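Side-chain contacts in probable signal peptide protein (Ralstonia solanacearum, PDB 2QGU), which binds a phospholipid, here a dipalmitoyl phosphatidylethanolamine, and as an MlaC-family protein probably carries such lipids through the periplasm: residues V141-N144 / G145-V148; T34-T37 / A38-V42. The protein carries 13 engineered substitutions. One frame throughout, in Å; residues are numbered along the deposited sequence.

In the fold
Interaction 2 comes first along the chain, some two and a half turns of the N-terminal helix 31-47, and interaction 1 follows about a hundred residues later, at the turn between the neighbouring sheet strands 134-143 and 146-157. Their centres lie about 17 Å apart and their nearest atoms about 6 Å, without touching. The bound phospholipid relates the two: Asn143 of interaction 1 holds its phosphate, whereas Val39 of interaction 2 touches the same molecule. The helix also packs on strand 146-157 through Tyr152 and Val154, further along the strand that leaves the hairpin. Helix and sheet thus both contribute to one lipid pocket, polar at the hairpin and apolar at Val39.

Interaction 1: V141-N144 / G145-V148; sequences VNNN and GEPV. With PEF (di-palmitoyl-3-sn-phosphatidylethanolamine), chain B.
Gly145 sits at the third position of a type I' turn running from Asn143 to Glu146, and its N-H is taken by Asn142 OD1 at 2.9 Å. That bond is bent, with an N-H...O angle of 136°; the carboxamide of Asn142 reaches alongside the turn on the face it shares with Pro147. Gly145, with its positive phi, takes the left-handed conformation that a type I' turn needs at this place. Glu146 closes the turn: its N-H bonds to Asn143 O, and its own carbonyl receives the N-H of Asn143. Its side chain runs beside that of Asn143, both pointing the same way, with carboxylate and amide planes 27° apart. OE1 accepts from Asn143 ND2 at 3.0 Å. The other N-H of ND2 goes to phosphate oxygen O1P of the phosphatidylethanolamine at 2.9 Å, a straighter bond of 163°. With CG anti to the backbone N, the Asn143 amide extends toward the lipid head group; since its OD1 also accepts from Gln119, three bonds fix the rotation of the amide. Pro147 pairs with Asn142 at the non-hydrogen-bonded position, where its missing N-H costs no bond between these strands. Val148 then restores the ladder, exchanging two backbone bonds with Val141, of which Val141 N to Val148 O measures 2.8 Å. Its CG2 packs on Asn143 CB at 3.6 Å, while the CB atoms of Val141 and Val148 approach to 4.1 Å. Val141 CG1 faces the lipid ester, 4.1 Å from PEF O5. The whole is a beta hairpin with a two-residue Asn-Gly loop in a type I' turn, whose lipid-facing side supplies a head-group ligand to the phospholipid pocket.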
loop_
_atom_site.group_PDB
_atom_site.type_symbol
_atom_site.label_atom_id
_atom_site.label_comp_id
_atom_site.label_asym_id
_atom_site.label_seq_id
_atom_site.Cartn_x
_atom_site.Cartn_y
_atom_site.Cartn_z
ATOM N N VAL A 141 14.443 2.649 -6.156
ATOM C CA VAL A 141 14.899 3.446 -5.022
ATOM C C VAL A 141 16.376 3.132 -4.798
ATOM O O VAL A 141 16.764 1.958 -4.781
ATOM C CB VAL A 141 14.098 3.108 -3.740
ATOM C CG1 VAL A 141 14.601 3.914 -2.547
ATOM C CG2 VAL A 141 12.613 3.363 -3.959
ATOM N N ASN A 142 17.198 4.170 -4.643
ATOM C CA ASN A 142 18.568 3.961 -4.187
ATOM C C ASN A 142 18.576 3.848 -2.667
ATOM O O ASN A 142 18.419 4.845 -1.962
ATOM C CB ASN A 142 19.500 5.089 -4.635
ATOM C CG ASN A 142 20.901 4.921 -4.083
ATOM O OD1 ASN A 142 21.338 3.799 -3.815
ATOM N ND2 ASN A 142 21.607 6.030 -3.892
ATOM N N ASN A 143 18.734 2.620 -2.177
ATOM C CA ASN A 143 18.753 2.346 -0.748
ATOM C C ASN A 143 20.177 2.132 -0.265
ATOM O O ASN A 143 20.645 0.998 -0.180
ATOM C CB ASN A 143 17.898 1.109 -0.433
ATOM C CG ASN A 143 17.866 0.783 1.052
ATOM O OD1 ASN A 143 17.778 1.676 1.891
ATOM N ND2 ASN A 143 17.946 -0.506 1.382
ATOM N N ASN A 144 20.861 3.234 0.049
ATOM C CA ASN A 144 22.259 3.187 0.505
ATOM C C ASN A 144 23.128 2.370 -0.465
ATOM O O ASN A 144 23.976 1.577 -0.042
ATOM C CB ASN A 144 22.367 2.621 1.936
ATOM C CG ASN A 144 21.425 3.302 2.925
ATOM O OD1 ASN A 144 20.562 2.655 3.527
ATOM N ND2 ASN A 144 21.593 4.608 3.102
ATOM N N GLY A 145 22.884 2.553 -1.761
ATOM C CA GLY A 145 23.656 1.867 -2.797
ATOM C C GLY A 145 23.029 0.608 -3.368
ATOM O O GLY A 145 23.506 0.078 -4.381
ATOM N N GLU A 146 21.975 0.120 -2.714
ATOM C CA GLU A 146 21.258 -1.079 -3.149
ATOM C C GLU A 146 20.025 -0.673 -3.955
ATOM O O GLU A 146 19.142 -0.003 -3.422
ATOM C CB GLU A 146 20.833 -1.903 -1.929
ATOM C CG GLU A 146 19.943 -3.119 -2.225
ATOM C CD GLU A 146 19.265 -3.684 -0.980
ATOM O OE1 GLU A 146 18.991 -2.908 -0.033
ATOM O OE2 GLU A 146 18.984 -4.903 -0.959
ATOM N N PRO A 147 19.952 -1.074 -5.240
ATOM C CA PRO A 147 18.718 -0.828 -6.001
ATOM C C PRO A 147 17.522 -1.593 -5.430
ATOM O O PRO A 147 17.575 -2.818 -5.252
ATOM C CB PRO A 147 19.046 -1.337 -7.418
ATOM C CG PRO A 147 20.535 -1.481 -7.466
ATOM C CD PRO A 147 20.999 -1.717 -6.057
ATOM N N VAL A 148 16.451 -0.860 -5.140
ATOM C CA VAL A 148 15.218 -1.448 -4.622
ATOM C C VAL A 148 14.084 -1.132 -5.598
ATOM O O VAL A 148 13.699 0.027 -5.754
ATOM C CB VAL A 148 14.894 -0.912 -3.197
ATOM C CG1 VAL A 148 13.548 -1.411 -2.700
ATOM C CG2 VAL A 148 15.991 -1.314 -2.210
HETATM C C2 PEF B . 13.860 -1.341 2.859
HETATM C C1 PEF B . 15.077 -2.185 3.236
HETATM N N PEF B . 17.708 -4.723 7.916
HETATM C C3 PEF B . 14.315 0.048 2.461
HETATM C C4 PEF B . 16.075 -4.317 6.137
HETATM C C5 PEF B . 16.807 -5.376 6.956
HETATM C C10 PEF B . 12.004 -2.573 2.158
HETATM C C11 PEF B . 11.020 -3.002 1.077
HETATM C C12 PEF B . 10.393 -1.771 0.424
HETATM C C13 PEF B . 9.432 -1.115 1.412
HETATM C C14 PEF B . 8.571 -0.064 0.738
HETATM C C15 PEF B . 7.579 0.508 1.747
HETATM C C16 PEF B . 6.497 1.320 1.038
HETATM C C17 PEF B . 5.347 1.646 1.985
HETATM C C18 PEF B . 4.302 0.529 1.978
HETATM C C19 PEF B . 2.890 1.109 1.970
HETATM C C20 PEF B . 2.415 1.401 3.396
HETATM C C21 PEF B . 1.033 2.049 3.387
HETATM C C22 PEF B . -0.055 1.007 3.125
HETATM C C23 PEF B . -1.446 1.595 3.354
HETATM C C24 PEF B . -2.066 2.077 2.045
HETATM C C25 PEF B . -3.148 3.123 2.305
HETATM C C30 PEF B . 13.549 2.023 1.506
HETATM C C31 PEF B . 12.664 3.016 1.058
HETATM C C32 PEF B . 11.339 2.903 1.456
HETATM C C33 PEF B . 10.564 4.197 1.136
HETATM C C34 PEF B . 9.668 4.064 -0.106
HETATM C C35 PEF B . 8.420 4.965 -0.029
HETATM C C36 PEF B . 7.445 4.565 -0.949
HETATM C C37 PEF B . 6.229 5.238 -0.791
HETATM C C38 PEF B . 5.296 4.800 -1.736
HETATM C C39 PEF B . 3.896 5.389 -1.514
HETATM C C40 PEF B . 2.831 4.691 -2.383
HETATM C C41 PEF B . 2.245 3.451 -1.682
HETATM C C42 PEF B . 0.874 3.068 -2.250
HETATM C C43 PEF B . 0.506 1.620 -1.897
HETATM C C44 PEF B . -0.913 1.271 -2.364
HETATM C C45 PEF B . -1.277 -0.175 -2.015
HETATM O O4 PEF B . 11.738 -2.780 3.346
HETATM O O5 PEF B . 14.717 2.133 1.143
HETATM O O2 PEF B . 13.159 -1.961 1.766
HETATM O O3 PEF B . 13.198 0.958 2.299
HETATM O O1P PEF B . 18.057 -1.816 3.983
HETATM O O2P PEF B . 17.184 -1.587 6.376
HETATM O O3P PEF B . 15.571 -1.756 4.508
HETATM O O4P PEF B . 16.976 -3.747 5.170
HETATM P P PEF B . 17.044 -2.142 5.017
#

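Interaction 2: T34-T37 / A38-V42; sequences TVKT and AVDDV
Lys36 and Asp40, one helical turn apart, form a salt bridge: Lys36 NZ donates to Asp40 OD2 at 2.8 Å, meeting it nearly in line with the C-O bond. The lysine chain is extended as far as CE and bends only at its last torsion (chi4 -59°), which swings the ammonium over to the carboxylate. A water completes the link on the other carboxylate oxygen, donating to Asp40 OD1 at 2.8 Å and to Lys36 O at 2.9 Å. Lys36 O therefore accepts twice, from this water and from Asp40 N. Regular i to i+4 backbone bonds run beneath, such as Val39 N to Val35 O at 2.9 Å. The hydroxyls of Thr34 and Thr37 turn back to the carbonyls of Asp30 and Ala33. Apolar contact comes from Val35 and Val39, side by side, with CG1 of Val35 4.1 Å from CG2 of Val39. These valines lie on the inward side of helix 31-47: both rest on Tyr123 of strand 120-123 and Tyr152 of strand 146-157, and Val39 also touches the bound lipid, while Asp41 and Val42 meet Lys67 of helix 57-67.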
loop_
_atom_site.group_PDB
_atom_site.type_symbol
_atom_site.label_atom_id
_atom_site.label_comp_id
_atom_site.label_asym_id
_atom_site.label_seq_id
_atom_site.Cartn_x
_atom_site.Cartn_y
_atom_site.Cartn_z
ATOM N N THR A 34 1.815 11.542 -10.993
ATOM C CA THR A 34 1.088 11.347 -9.743
ATOM C C THR A 34 1.902 10.509 -8.757
ATOM O O THR A 34 2.051 10.872 -7.583
ATOM C CB THR A 34 -0.285 10.698 -9.993
ATOM O OG1 THR A 34 -1.062 11.558 -10.835
ATOM C CG2 THR A 34 -1.038 10.476 -8.685
ATOM N N VAL A 35 2.440 9.392 -9.238
ATOM C CA VAL A 35 3.263 8.530 -8.396
ATOM C C VAL A 35 4.508 9.281 -7.925
ATOM O O VAL A 35 4.811 9.294 -6.728
ATOM C CB VAL A 35 3.660 7.224 -9.124
ATOM C CG1 VAL A 35 4.674 6.441 -8.306
ATOM C CG2 VAL A 35 2.425 6.370 -9.393
ATOM N N LYS A 36 5.219 9.916 -8.857
ATOM C CA LYS A 36 6.458 10.623 -8.516
ATOM C C LYS A 36 6.226 11.693 -7.449
ATOM O O LYS A 36 6.983 11.791 -6.484
ATOM C CB LYS A 36 7.105 11.253 -9.758
ATOM C CG LYS A 36 8.450 11.910 -9.461
ATOM C CD LYS A 36 9.038 12.615 -10.674
ATOM C CE LYS A 36 10.179 13.544 -10.264
ATOM N NZ LYS A 36 9.749 14.598 -9.282
ATOM N N THR A 37 5.186 12.499 -7.637
ATOM C CA THR A 37 4.846 13.565 -6.698
ATOM C C THR A 37 4.549 13.003 -5.303
ATOM O O THR A 37 5.065 13.513 -4.303
ATOM C CB THR A 37 3.667 14.409 -7.223
ATOM O OG1 THR A 37 4.040 14.992 -8.477
ATOM C CG2 THR A 37 3.305 15.521 -6.243
ATOM N N ALA A 38 3.759 11.930 -5.249
ATOM C CA ALA A 38 3.384 11.295 -3.987
ATOM C C ALA A 38 4.588 10.698 -3.257
ATOM O O ALA A 38 4.765 10.908 -2.058
ATOM C CB ALA A 38 2.322 10.230 -4.221
ATOM N N VAL A 39 5.422 9.962 -3.983
ATOM C CA VAL A 39 6.597 9.339 -3.377
ATOM C C VAL A 39 7.587 10.397 -2.882
ATOM O O VAL A 39 8.151 10.258 -1.794
ATOM C CB VAL A 39 7.256 8.318 -4.329
ATOM C CG1 VAL A 39 8.576 7.814 -3.756
ATOM C CG2 VAL A 39 6.310 7.152 -4.573
ATOM N N ASP A 40 7.783 11.457 -3.663
ATOM C CA ASP A 40 8.644 12.567 -3.237
ATOM C C ASP A 40 8.116 13.215 -1.967
ATOM O O ASP A 40 8.888 13.599 -1.091
ATOM C CB ASP A 40 8.744 13.640 -4.320
ATOM C CG ASP A 40 9.639 13.238 -5.472
ATOM O OD1 ASP A 40 10.466 12.311 -5.312
ATOM O OD2 ASP A 40 9.515 13.874 -6.543
ATOM N N ASP A 41 6.798 13.348 -1.884
ATOM C CA ASP A 41 6.144 13.925 -0.717
ATOM C C ASP A 41 6.397 13.065 0.522
ATOM O O ASP A 41 6.771 13.582 1.573
ATOM C CB ASP A 41 4.649 14.076 -1.002
ATOM C CG ASP A 41 3.948 15.005 -0.042
ATOM O OD1 ASP A 41 4.623 15.759 0.690
ATOM O OD2 ASP A 41 2.704 14.980 -0.031
ATOM N N VAL A 42 6.219 11.753 0.382
ATOM C CA VAL A 42 6.517 10.811 1.456
ATOM C C VAL A 42 7.970 10.945 1.916
ATOM O O VAL A 42 8.228 11.120 3.112
ATOM C CB VAL A 42 6.200 9.354 1.031
ATOM C CG1 VAL A 42 6.751 8.335 2.046
ATOM C CG2 VAL A 42 4.698 9.179 0.855
HETATM O O HOH W 1 9.288 10.076 -6.484
#